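Local coordinates for glycolipid-binding domain-containing protein (Pseudomonas aeruginosa, PDB 2H1T) that is of unknown function but may bind glycolipids or take part in their metabolism, at residues 33-38 against 44-49; 119-122 against 126-129. All coordinates share one frame; numbering follows the deposited sequence.

Contact 1: 33-38 against 44-49; sequences SQLRAP and LPYQLD. With EDO (1,2-ethanediol), chain D.
L35 with L48 and A37 with Y46 are hydrogen-bonded pairs of the antiparallel beta hairpin, strands 30-38 and 45-54, in the six-stranded sheet. Each pair is closed by two backbone bonds; the shortest runs from L35 N to L48 O at 2.7 Å. L35, A37, Y46 and L48 put their side chains on one face. There the Y46 ring leans across the partner strand: with CG set between the backbone N and the carbonyl carbon (chi1 65°), the ring lies with one face over A37 O, and its CZ comes 3.7 Å from A37 CB. L35 reaches the same ring from a slant, CD2 to Y46 CE1 at 4.1 Å. P107 and V67 add further packing on this tyrosine.

Q34, R36, Q47 and D49 occupy the other face. Q47 runs alongside R36, pointing the same way, and its OE1 sits over a face of the guanidinium, 3.1 Å from R36 NH1 but at too poor an angle to bond; the two planes are turned 65° apart. R36 NH2 instead forms a salt bridge with E68 of the second subunit, which takes this face into the dimer contact. The Q47 amide is held by its other end, NE2 giving a hydrogen bond of 3.1 Å to the syn lone pair of D49 OD1.

At the turn end of the hairpin, a water in the plane of the Y46 ring, at its edge, accepts from Y46 OH at 2.8 Å and donates to P38 O at 2.7 Å.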
loop_
_atom_site.group_PDB
_atom_site.type_symbol
_atom_site.label_atom_id
_atom_site.label_comp_id
_atom_site.label_asym_id
_atom_site.label_seq_id
_atom_site.Cartn_x
_atom_site.Cartn_y
_atom_site.Cartn_z
ATOM N N SER A 33 11.194 -7.360 6.410
ATOM C CA SER A 33 9.827 -7.446 6.007
ATOM C C SER A 33 9.286 -6.147 5.411
ATOM O O SER A 33 9.727 -5.052 5.760
ATOM C CB SER A 33 8.980 -7.860 7.227
ATOM O OG SER A 33 7.639 -8.005 6.885
ATOM N N GLN A 34 8.362 -6.322 4.470
ATOM C CA GLN A 34 7.600 -5.266 3.853
ATOM C C GLN A 34 6.139 -5.586 4.114
ATOM O O GLN A 34 5.631 -6.642 3.697
ATOM C CB GLN A 34 7.817 -5.246 2.338
ATOM C CG GLN A 34 9.211 -4.843 1.903
ATOM C CD GLN A 34 9.214 -4.154 0.505
ATOM O OE1 GLN A 34 9.447 -2.923 0.383
ATOM N NE2 GLN A 34 8.914 -4.940 -0.534
ATOM N N LEU A 35 5.457 -4.655 4.769
ATOM C CA LEU A 35 4.084 -4.857 5.195
ATOM C C LEU A 35 3.228 -3.732 4.621
ATOM O O LEU A 35 3.530 -2.556 4.773
ATOM C CB LEU A 35 4.064 -4.899 6.744
ATOM C CG LEU A 35 2.760 -4.998 7.509
ATOM C CD1 LEU A 35 3.016 -5.348 8.995
ATOM C CD2 LEU A 35 1.950 -3.727 7.402
ATOM N N ARG A 36 2.165 -4.069 3.923
ATOM C CA ARG A 36 1.268 -3.006 3.383
ATOM C C ARG A 36 -0.091 -3.192 3.992
ATOM O O ARG A 36 -0.548 -4.338 4.108
ATOM C CB ARG A 36 1.178 -3.100 1.853
ATOM C CG ARG A 36 2.551 -2.946 1.181
ATOM C CD ARG A 36 2.459 -3.049 -0.326
ATOM N NE ARG A 36 3.607 -3.754 -0.920
ATOM C CZ ARG A 36 4.324 -3.342 -1.969
ATOM N NH1 ARG A 36 4.082 -2.185 -2.539
ATOM N NH2 ARG A 36 5.309 -4.090 -2.435
ATOM N N ALA A 37 -0.744 -2.088 4.360
ATOM C CA ALA A 37 -1.969 -2.134 5.141
ATOM C C ALA A 37 -2.652 -0.769 5.141
ATOM O O ALA A 37 -2.033 0.247 4.824
ATOM C CB ALA A 37 -1.687 -2.585 6.589
ATOM N N PRO A 38 -3.958 -0.763 5.423
ATOM C CA PRO A 38 -4.704 0.475 5.539
ATOM C C PRO A 38 -4.601 1.043 6.942
ATOM O O PRO A 38 -4.617 0.275 7.912
ATOM C CB PRO A 38 -6.133 0.028 5.263
ATOM C CG PRO A 38 -6.185 -1.381 5.795
ATOM C CD PRO A 38 -4.831 -1.946 5.565
ATOM N N LEU A 44 -6.478 5.474 4.451
ATOM C CA LEU A 44 -5.480 5.586 3.411
ATOM C C LEU A 44 -4.329 4.605 3.687
ATOM O O LEU A 44 -4.045 4.257 4.841
ATOM C CB LEU A 44 -4.949 7.019 3.310
ATOM C CG LEU A 44 -6.034 8.089 3.039
ATOM C CD1 LEU A 44 -5.430 9.480 3.089
ATOM C CD2 LEU A 44 -6.701 7.843 1.690
ATOM N N PRO A 45 -3.686 4.130 2.621
ATOM C CA PRO A 45 -2.668 3.082 2.772
ATOM C C PRO A 45 -1.333 3.527 3.342
ATOM O O PRO A 45 -0.946 4.662 3.201
ATOM C CB PRO A 45 -2.462 2.575 1.335
ATOM C CG PRO A 45 -2.861 3.730 0.444
ATOM C CD PRO A 45 -3.929 4.493 1.214
ATOM N N TYR A 46 -0.636 2.619 4.000
ATOM C CA TYR A 46 0.761 2.851 4.336
ATOM C C TYR A 46 1.589 1.624 3.972
ATOM O O TYR A 46 1.064 0.553 3.657
ATOM C CB TYR A 46 0.921 3.243 5.826
ATOM C CG TYR A 46 0.528 2.161 6.797
ATOM C CD1 TYR A 46 1.475 1.237 7.251
ATOM C CD2 TYR A 46 -0.786 2.061 7.295
ATOM C CE1 TYR A 46 1.121 0.191 8.168
ATOM C CE2 TYR A 46 -1.151 0.988 8.204
ATOM C CZ TYR A 46 -0.176 0.081 8.637
ATOM O OH TYR A 46 -0.473 -0.971 9.501
ATOM N N GLN A 47 2.899 1.813 3.943
ATOM C CA GLN A 47 3.811 0.705 3.821
ATOM C C GLN A 47 4.839 0.838 4.933
ATOM O O GLN A 47 5.472 1.901 5.076
ATOM C CB GLN A 47 4.536 0.675 2.489
ATOM C CG GLN A 47 5.541 -0.510 2.407
ATOM C CD GLN A 47 5.986 -0.855 0.998
ATOM O OE1 GLN A 47 5.166 -0.897 0.064
ATOM N NE2 GLN A 47 7.295 -1.102 0.827
ATOM N N LEU A 48 5.005 -0.279 5.653
ATOM C CA LEU A 48 5.974 -0.414 6.728
ATOM C C LEU A 48 7.056 -1.376 6.246
ATOM O O LEU A 48 6.764 -2.486 5.798
ATOM C CB LEU A 48 5.308 -1.003 7.978
ATOM C CG LEU A 48 6.287 -1.265 9.141
ATOM C CD1 LEU A 48 6.882 0.031 9.623
ATOM C CD2 LEU A 48 5.599 -1.947 10.286
ATOM N N ASP A 49 8.298 -0.945 6.335
ATOM C CA ASP A 49 9.474 -1.795 6.093
ATOM C C ASP A 49 10.158 -1.927 7.433
ATOM O O ASP A 49 10.330 -0.948 8.132
ATOM C CB ASP A 49 10.441 -1.140 5.089
ATOM C CG ASP A 49 9.839 -0.972 3.703
ATOM O OD1 ASP A 49 9.125 -1.861 3.239
ATOM O OD2 ASP A 49 10.082 0.084 3.070
HETATM C C1 EDO D . 14.001 -1.043 6.517
HETATM O O1 EDO D . 13.751 -0.774 7.898
HETATM C C2 EDO D . 14.920 -2.252 6.378
HETATM O O2 EDO D . 14.571 -3.062 5.230
HETATM O O HOH W 1 -3.258 -1.116 9.748
#

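Contact 2: 119-122 against 126-129; sequences LGLA and RAEI
The end of helix 113-119 and the start of strand 126-135, which borders strands 102-106 and 142-152 in the seven-stranded mixed sheet, meet here through a small apolar patch. A127 is its centre. Its CB points toward the segment 119-122 and is met by two leucines, L119 through CD1 at 3.8 Å and L121 through CD2 at 4.1 Å. In both leucines CG lies opposite the carbonyl carbon (chi1 -65° in L119), which turns the methyls to the strand. L119 CD1 also reaches I129 CG2 at 4.2 Å, the two side chains crossing at a slant. Between the leucines the chain turns at G120, where phi is positive (57°).

R126 and E128 project from the other side of the strand, away from the leucines. R126 NH2 forms a salt bridge of 3.0 Å with E128 OE2, which lies in the guanidinium plane at its edge, while R126 NH1 makes another with E159. No hydrogen bond joins 119-122 to 126-129, so methyl packing is what the two segments share, and the charged groups are kept to the strand's opposite side.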
loop_
_atom_site.group_PDB
_atom_site.type_symbol
_atom_site.label_atom_id
_atom_site.label_comp_id
_atom_site.label_asym_id
_atom_site.label_seq_id
_atom_site.Cartn_x
_atom_site.Cartn_y
_atom_site.Cartn_z
ATOM N N LEU A 119 10.895 -18.716 24.980
ATOM C CA LEU A 119 10.457 -19.346 26.226
ATOM C C LEU A 119 10.643 -20.841 26.265
ATOM O O LEU A 119 10.838 -21.389 27.334
ATOM C CB LEU A 119 8.994 -19.038 26.515
ATOM C CG LEU A 119 8.643 -17.576 26.792
ATOM C CD1 LEU A 119 7.168 -17.342 26.613
ATOM C CD2 LEU A 119 9.106 -17.156 28.174
ATOM N N GLY A 120 10.532 -21.505 25.127
ATOM C CA GLY A 120 10.701 -22.945 25.072
ATOM C C GLY A 120 9.730 -23.663 26.012
ATOM O O GLY A 120 10.115 -24.537 26.777
ATOM N N LEU A 121 8.455 -23.275 25.960
ATOM C CA LEU A 121 7.491 -23.799 26.915
ATOM C C LEU A 121 7.200 -25.281 26.684
ATOM O O LEU A 121 7.314 -25.777 25.565
ATOM C CB LEU A 121 6.193 -23.003 26.781
ATOM C CG LEU A 121 6.182 -21.521 27.156
ATOM C CD1 LEU A 121 4.806 -20.899 26.843
ATOM C CD2 LEU A 121 6.554 -21.253 28.626
ATOM N N ALA A 122 6.814 -25.988 27.747
ATOM C CA ALA A 122 6.298 -27.355 27.615
ATOM C C ALA A 122 4.800 -27.288 27.583
ATOM O O ALA A 122 4.230 -26.278 27.956
ATOM C CB ALA A 122 6.725 -28.192 28.758
ATOM N N ARG A 126 2.352 -21.998 31.151
ATOM C CA ARG A 126 1.968 -20.620 30.930
ATOM C C ARG A 126 3.124 -19.691 31.297
ATOM O O ARG A 126 3.852 -19.920 32.281
ATOM C CB ARG A 126 0.729 -20.310 31.785
ATOM C CG ARG A 126 0.359 -18.849 31.882
ATOM C CD ARG A 126 -0.675 -18.613 32.972
ATOM N NE ARG A 126 -1.123 -17.210 32.986
ATOM C CZ ARG A 126 -2.140 -16.722 32.279
ATOM N NH1 ARG A 126 -2.845 -17.517 31.495
ATOM N NH2 ARG A 126 -2.446 -15.422 32.356
ATOM N N ALA A 127 3.301 -18.642 30.504
ATOM C CA ALA A 127 4.206 -17.541 30.857
ATOM C C ALA A 127 3.533 -16.189 30.666
ATOM O O ALA A 127 2.820 -15.959 29.680
ATOM C CB ALA A 127 5.465 -17.596 30.034
ATOM N N GLU A 128 3.776 -15.270 31.595
ATOM C CA GLU A 128 3.354 -13.918 31.393
ATOM C C GLU A 128 4.598 -13.088 31.035
ATOM O O GLU A 128 5.644 -13.208 31.680
ATOM C CB GLU A 128 2.628 -13.386 32.617
ATOM C CG GLU A 128 1.550 -14.346 33.150
ATOM C CD GLU A 128 0.595 -13.694 34.129
ATOM O OE1 GLU A 128 1.000 -12.690 34.747
ATOM O OE2 GLU A 128 -0.553 -14.179 34.308
ATOM N N ILE A 129 4.478 -12.262 30.001
ATOM C CA ILE A 129 5.604 -11.512 29.492
ATOM C C ILE A 129 5.218 -10.041 29.461
ATOM O O ILE A 129 4.038 -9.697 29.603
ATOM C CB ILE A 129 6.069 -12.009 28.082
ATOM C CG1 ILE A 129 5.075 -11.575 26.993
ATOM C CG2 ILE A 129 6.215 -13.543 28.048
ATOM C CD1 ILE A 129 5.544 -11.771 25.590
#

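In the fold
Contact 1 and contact 2 sit in different sheets and on opposite sides of the chain's centre, their own centres 31 Å apart and their nearest atoms about 18 Å apart. They follow one another in sequence: the hairpin of 33-38 and 44-49 closes well before helix 113-119 leads into strand 126-135. Contact 1 is the more buried, and its R36 side reaches the second subunit, whereas no other chain of the assembly touches contact 2. Two 1,2-ethanediol molecules, probably from the crystallisation liquor, lie by contact 1, one about 3 Å from the R36 side chain, so they are weak evidence for where a glycolipid might bind.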